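Local coordinates for protein 4-oxalocrotonase tautomerase isozyme (Methylibium petroleiphilum, PDB 4FDX) that belongs to the tautomerase family of small enzymes built on a beta-alpha-beta fold and assembles from six copies of its short chain, at residues B[1-13]-B[37-50]. Residues are numbered along the deposited sequence; the frame is centred on the assembly and turned at random.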
loop_
_atom_site.group_PDB
_atom_site.type_symbol
_atom_site.label_atom_id
_atom_site.label_comp_id
_atom_site.label_asym_id
_atom_site.label_seq_id
_atom_site.Cartn_x
_atom_site.Cartn_y
_atom_site.Cartn_z
ATOM N N PRO B 1 -15.250 1.320 -2.404
ATOM C CA PRO B 1 -14.018 1.847 -1.819
ATOM C C PRO B 1 -13.246 0.750 -1.129
ATOM O O PRO B 1 -13.834 -0.099 -0.482
ATOM C CB PRO B 1 -14.537 2.979 -0.881
ATOM C CG PRO B 1 -15.768 3.465 -1.628
ATOM C CD PRO B 1 -16.395 2.230 -2.174
ATOM N N ILE B 2 -11.942 0.792 -1.264
ATOM C CA ILE B 2 -11.065 -0.170 -0.498
ATOM C C ILE B 2 -10.182 0.606 0.455
ATOM O O ILE B 2 -9.428 1.519 -0.012
ATOM C CB ILE B 2 -10.190 -0.915 -1.467
ATOM C CG1 ILE B 2 -11.140 -1.819 -2.288
ATOM C CG2 ILE B 2 -9.138 -1.752 -0.718
ATOM C CD1 ILE B 2 -10.585 -2.401 -3.577
ATOM N N ILE B 3 -10.260 0.290 1.753
ATOM C CA ILE B 3 -9.608 1.114 2.807
ATOM C C ILE B 3 -8.527 0.236 3.427
ATOM O O ILE B 3 -8.826 -0.878 3.818
ATOM C CB ILE B 3 -10.638 1.565 3.808
ATOM C CG1 ILE B 3 -11.623 2.492 3.028
ATOM C CG2 ILE B 3 -9.912 2.178 5.034
ATOM C CD1 ILE B 3 -12.853 2.688 3.803
ATOM N N GLN B 4 -7.270 0.694 3.464
ATOM C CA GLN B 4 -6.249 0.027 4.288
ATOM C C GLN B 4 -5.991 0.845 5.555
ATOM O O GLN B 4 -5.777 2.011 5.477
ATOM C CB GLN B 4 -4.932 -0.189 3.548
ATOM C CG GLN B 4 -5.130 -1.112 2.347
ATOM C CD GLN B 4 -4.222 -0.805 1.151
ATOM O OE1 GLN B 4 -4.437 0.186 0.395
ATOM N NE2 GLN B 4 -3.228 -1.681 0.950
ATOM N N MET B 5 -6.131 0.215 6.708
ATOM C CA MET B 5 -5.909 0.912 7.970
ATOM C C MET B 5 -4.669 0.304 8.596
ATOM O O MET B 5 -4.635 -0.858 8.923
ATOM C CB MET B 5 -7.156 0.780 8.830
ATOM C CG MET B 5 -6.757 1.336 10.213
ATOM S SD MET B 5 -8.222 1.730 11.204
ATOM C CE MET B 5 -8.897 0.158 11.444
ATOM N N ASN B 6 -3.660 1.156 8.817
ATOM C CA ASN B 6 -2.393 0.735 9.471
ATOM C C ASN B 6 -2.467 1.254 10.913
ATOM O O ASN B 6 -2.705 2.474 11.126
ATOM C CB ASN B 6 -1.224 1.392 8.715
ATOM C CG ASN B 6 -1.226 1.067 7.212
ATOM O OD1 ASN B 6 -0.759 0.036 6.787
ATOM N ND2 ASN B 6 -1.809 1.958 6.399
ATOM N N LEU B 7 -2.315 0.317 11.851
ATOM C CA LEU B 7 -2.494 0.540 13.298
ATOM C C LEU B 7 -1.303 -0.026 13.946
ATOM O O LEU B 7 -0.858 -1.093 13.536
ATOM C CB LEU B 7 -3.633 -0.374 13.950
ATOM C CG LEU B 7 -5.048 -0.300 13.479
ATOM C CD1 LEU B 7 -5.942 -1.101 14.382
ATOM C CD2 LEU B 7 -5.411 1.159 13.663
ATOM N N LEU B 8 -0.867 0.572 15.070
ATOM C CA LEU B 8 0.044 -0.174 15.968
ATOM C C LEU B 8 -0.612 -1.426 16.582
ATOM O O LEU B 8 -1.839 -1.415 16.841
ATOM C CB LEU B 8 0.528 0.692 17.145
ATOM C CG LEU B 8 1.395 1.836 16.802
ATOM C CD1 LEU B 8 1.670 2.645 18.085
ATOM C CD2 LEU B 8 2.707 1.243 16.326
ATOM N N GLU B 9 0.165 -2.479 16.788
ATOM C CA GLU B 9 -0.204 -3.787 17.464
ATOM C C GLU B 9 -0.813 -3.552 18.803
ATOM O O GLU B 9 -0.558 -2.533 19.444
ATOM C CB GLU B 9 0.994 -4.713 17.698
ATOM C CG GLU B 9 1.514 -5.411 16.456
ATOM C CD GLU B 9 2.658 -6.351 16.702
ATOM O OE1 GLU B 9 3.233 -6.324 17.801
ATOM O OE2 GLU B 9 2.978 -7.133 15.766
ATOM N N GLY B 10 -1.614 -4.539 19.223
ATOM C CA GLY B 10 -2.037 -4.549 20.626
ATOM C C GLY B 10 -3.480 -4.273 20.919
ATOM O O GLY B 10 -3.901 -4.548 22.039
ATOM N N ARG B 11 -4.249 -3.761 19.945
ATOM C CA ARG B 11 -5.723 -3.489 20.134
ATOM C C ARG B 11 -6.576 -4.721 20.243
ATOM O O ARG B 11 -6.271 -5.762 19.646
ATOM C CB ARG B 11 -6.246 -2.663 18.992
ATOM C CG ARG B 11 -5.376 -1.463 18.945
ATOM C CD ARG B 11 -6.232 -0.368 18.543
ATOM N NE ARG B 11 -5.524 0.901 18.592
ATOM C CZ ARG B 11 -5.857 1.891 19.409
ATOM N NH1 ARG B 11 -6.841 1.740 20.321
ATOM N NH2 ARG B 11 -5.179 3.032 19.339
ATOM N N THR B 12 -7.655 -4.585 21.007
ATOM C CA THR B 12 -8.498 -5.763 21.263
ATOM C C THR B 12 -9.402 -5.954 20.012
ATOM O O THR B 12 -9.650 -4.981 19.238
ATOM C CB THR B 12 -9.125 -5.799 22.726
ATOM O OG1 THR B 12 -9.514 -4.476 23.072
ATOM C CG2 THR B 12 -8.067 -6.384 24.049
ATOM N N VAL B 13 -9.751 -7.185 19.743
ATOM C CA VAL B 13 -10.605 -7.567 18.646
ATOM C C VAL B 13 -11.850 -6.700 18.641
ATOM O O VAL B 13 -12.303 -6.304 17.559
ATOM C CB VAL B 13 -10.972 -9.094 18.735
ATOM C CG1 VAL B 13 -12.223 -9.383 17.941
ATOM C CG2 VAL B 13 -9.845 -9.893 18.115
ATOM N N GLN B 37 -19.867 -2.640 -1.120
ATOM C CA GLN B 37 -18.805 -2.069 -1.976
ATOM C C GLN B 37 -17.632 -1.582 -1.109
ATOM O O GLN B 37 -16.705 -0.945 -1.634
ATOM C CB GLN B 37 -19.313 -0.906 -2.811
ATOM C CG GLN B 37 -20.404 -1.315 -3.849
ATOM C CD GLN B 37 -20.999 -0.035 -4.496
ATOM O OE1 GLN B 37 -21.955 0.553 -4.002
ATOM N NE2 GLN B 37 -20.376 0.407 -5.550
ATOM N N VAL B 38 -17.735 -1.797 0.230
ATOM C CA VAL B 38 -16.713 -1.229 1.153
ATOM C C VAL B 38 -15.893 -2.334 1.795
ATOM O O VAL B 38 -16.440 -3.164 2.537
ATOM C CB VAL B 38 -17.319 -0.344 2.251
ATOM C CG1 VAL B 38 -16.214 0.326 3.068
ATOM C CG2 VAL B 38 -18.148 0.740 1.568
ATOM N N ARG B 39 -14.603 -2.374 1.436
ATOM C CA ARG B 39 -13.708 -3.381 2.050
ATOM C C ARG B 39 -12.610 -2.691 2.874
ATOM O O ARG B 39 -12.153 -1.609 2.514
ATOM C CB ARG B 39 -13.045 -4.213 0.954
ATOM C CG ARG B 39 -14.067 -5.182 0.344
ATOM C CD ARG B 39 -13.519 -5.742 -0.984
ATOM N NE ARG B 39 -14.433 -6.837 -1.349
ATOM C CZ ARG B 39 -15.691 -6.632 -1.716
ATOM N NH1 ARG B 39 -16.193 -5.435 -1.943
ATOM N NH2 ARG B 39 -16.464 -7.703 -1.976
ATOM N N ILE B 40 -12.346 -3.209 4.078
ATOM C CA ILE B 40 -11.277 -2.661 4.879
ATOM C C ILE B 40 -10.266 -3.773 5.135
ATOM O O ILE B 40 -10.640 -4.968 5.490
ATOM C CB ILE B 40 -11.859 -2.188 6.261
ATOM C CG1 ILE B 40 -12.963 -1.136 5.977
ATOM C CG2 ILE B 40 -10.684 -1.577 7.053
ATOM C CD1 ILE B 40 -13.638 -0.561 7.176
ATOM N N LEU B 41 -8.988 -3.398 5.024
ATOM C CA LEU B 41 -7.875 -4.331 5.292
ATOM C C LEU B 41 -7.141 -3.675 6.470
ATOM O O LEU B 41 -6.812 -2.488 6.364
ATOM C CB LEU B 41 -6.885 -4.383 4.081
ATOM C CG LEU B 41 -7.458 -5.078 2.868
ATOM C CD1 LEU B 41 -8.767 -4.541 2.267
ATOM C CD2 LEU B 41 -6.349 -5.072 1.855
ATOM N N ILE B 42 -6.862 -4.429 7.515
ATOM C CA ILE B 42 -6.136 -3.887 8.688
ATOM C C ILE B 42 -4.763 -4.456 8.685
ATOM O O ILE B 42 -4.526 -5.709 8.589
ATOM C CB ILE B 42 -6.835 -4.285 9.988
ATOM C CG1 ILE B 42 -8.166 -3.559 10.112
ATOM C CG2 ILE B 42 -5.960 -3.903 11.151
ATOM C CD1 ILE B 42 -8.996 -4.107 11.315
ATOM N N ASN B 43 -3.786 -3.567 8.777
ATOM C CA ASN B 43 -2.367 -3.957 8.856
ATOM C C ASN B 43 -1.896 -3.505 10.193
ATOM O O ASN B 43 -1.890 -2.343 10.470
ATOM C CB ASN B 43 -1.576 -3.318 7.721
ATOM C CG ASN B 43 -0.094 -3.654 7.830
ATOM O OD1 ASN B 43 0.312 -4.851 7.939
ATOM N ND2 ASN B 43 0.742 -2.582 7.890
ATOM N N GLU B 44 -1.470 -4.462 11.033
ATOM C CA GLU B 44 -0.894 -4.108 12.353
ATOM C C GLU B 44 0.562 -3.968 12.306
ATOM O O GLU B 44 1.270 -4.765 11.661
ATOM C CB GLU B 44 -1.177 -5.202 13.388
ATOM C CG GLU B 44 -2.610 -5.361 13.749
ATOM C CD GLU B 44 -2.720 -6.289 14.962
ATOM O OE1 GLU B 44 -2.231 -7.467 14.784
ATOM O OE2 GLU B 44 -3.248 -5.759 15.966
ATOM N N LEU B 45 1.044 -2.910 12.908
ATOM C CA LEU B 45 2.448 -2.622 12.931
ATOM C C LEU B 45 3.048 -2.892 14.300
ATOM O O LEU B 45 2.603 -2.406 15.301
ATOM C CB LEU B 45 2.670 -1.134 12.685
ATOM C CG LEU B 45 2.215 -0.611 11.313
ATOM C CD1 LEU B 45 2.042 0.908 11.381
ATOM C CD2 LEU B 45 3.125 -1.067 10.230
ATOM N N GLY B 46 4.117 -3.639 14.272
ATOM C CA GLY B 46 4.892 -3.812 15.509
ATOM C C GLY B 46 5.548 -2.515 15.874
ATOM O O GLY B 46 5.817 -1.677 14.995
ATOM N N VAL B 47 5.785 -2.328 17.166
ATOM C CA VAL B 47 6.322 -1.068 17.680
ATOM C C VAL B 47 7.723 -0.817 17.129
ATOM O O VAL B 47 8.123 0.370 17.063
ATOM C CB VAL B 47 6.329 -0.906 19.235
ATOM C CG1 VAL B 47 4.947 -0.481 19.762
ATOM C CG2 VAL B 47 6.907 -2.126 19.901
ATOM N N GLU B 48 8.474 -1.852 16.709
ATOM C CA GLU B 48 9.699 -1.633 16.048
ATOM C C GLU B 48 9.602 -1.226 14.525
ATOM O O GLU B 48 10.578 -0.938 13.849
ATOM C CB GLU B 48 10.514 -2.920 16.282
ATOM C CG GLU B 48 9.967 -4.234 15.639
ATOM C CD GLU B 48 8.622 -4.901 16.068
ATOM O OE1 GLU B 48 7.840 -4.451 16.909
ATOM O OE2 GLU B 48 8.366 -6.022 15.530
ATOM N N HIS B 49 8.377 -1.181 14.038
ATOM C CA HIS B 49 8.045 -1.024 12.624
ATOM C C HIS B 49 7.249 0.207 12.315
ATOM O O HIS B 49 6.709 0.349 11.208
ATOM C CB HIS B 49 7.314 -2.269 12.134
ATOM C CG HIS B 49 8.195 -3.468 12.003
ATOM N ND1 HIS B 49 7.650 -4.730 11.898
ATOM C CD2 HIS B 49 9.584 -3.599 12.027
ATOM C CE1 HIS B 49 8.705 -5.627 11.785
ATOM N NE2 HIS B 49 9.873 -4.927 11.929
ATOM N N PHE B 50 7.209 1.156 13.255
ATOM C CA PHE B 50 6.578 2.420 12.993
ATOM C C PHE B 50 7.405 3.513 13.609
ATOM O O PHE B 50 7.824 3.370 14.767
ATOM C CB PHE B 50 5.135 2.463 13.569
ATOM C CG PHE B 50 4.510 3.813 13.368
ATOM C CD1 PHE B 50 4.205 4.315 12.069
ATOM C CD2 PHE B 50 4.322 4.628 14.445
ATOM C CE1 PHE B 50 3.612 5.608 11.950
ATOM C CE2 PHE B 50 3.731 5.868 14.355
ATOM C CZ PHE B 50 3.449 6.398 13.092
HETATM O O HOH W 1 -3.897 -3.497 16.986
#
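Arg39 N donates to Pro1 O at 3.1 Å, the first of eight backbone hydrogen bonds that join strands 2-8 and 39-45 as parallel neighbours. Donors alternate between the strands: the N-H groups of Ile3, Met5, Leu7 and Glu9 go to the carbonyls of Arg39, Leu41, Asn43 and Leu45, whose own N-H groups go to those of Pro1, Ile3, Met5 and Leu7. The shortest, Leu45 N to Leu7 O, is 2.7 Å. The last step is less regular, since Glu9 N reaches Leu45 O (2.9 Å) from 37° above the carbonyl plane.

On the face carrying Gln4, Asn6 and Leu41, one side-chain bond joins the strands. Asn43 ND2 meets Asn6 OD1 at 3.2 Å, in the carbonyl plane and on a lone pair, with the two amides 80° apart. Asn43 CG stands anti to the backbone N (chi1 177°), which swings ND2 across to that oxygen. Asn6 ND2 turns instead to Ile2 O and Gln4 OE1 of the second subunit, whose strand continues the sheet antiparallel. The face with Ile3, Met5, Ile40 and Ile42 is mostly apolar until Glu44 near its end: Met5 CE lies 4.0 Å from Ile42 CG1, and Ile3 and Ile40 pack beneath helix 13-31.

Where the strands end, a water donates to Glu44 OE2 (2.6 Å) and Leu8 O and accepts from Arg11 N, tying the 9-11 turn to both strands; Lys16 forms a salt bridge with the same carboxylate oxygen.

The chemistry thus implies that the parallel strands of this beta-alpha-beta unit are held by backbone bonds, with the Asn6 amide divided between its own chain and a neighbouring subunit.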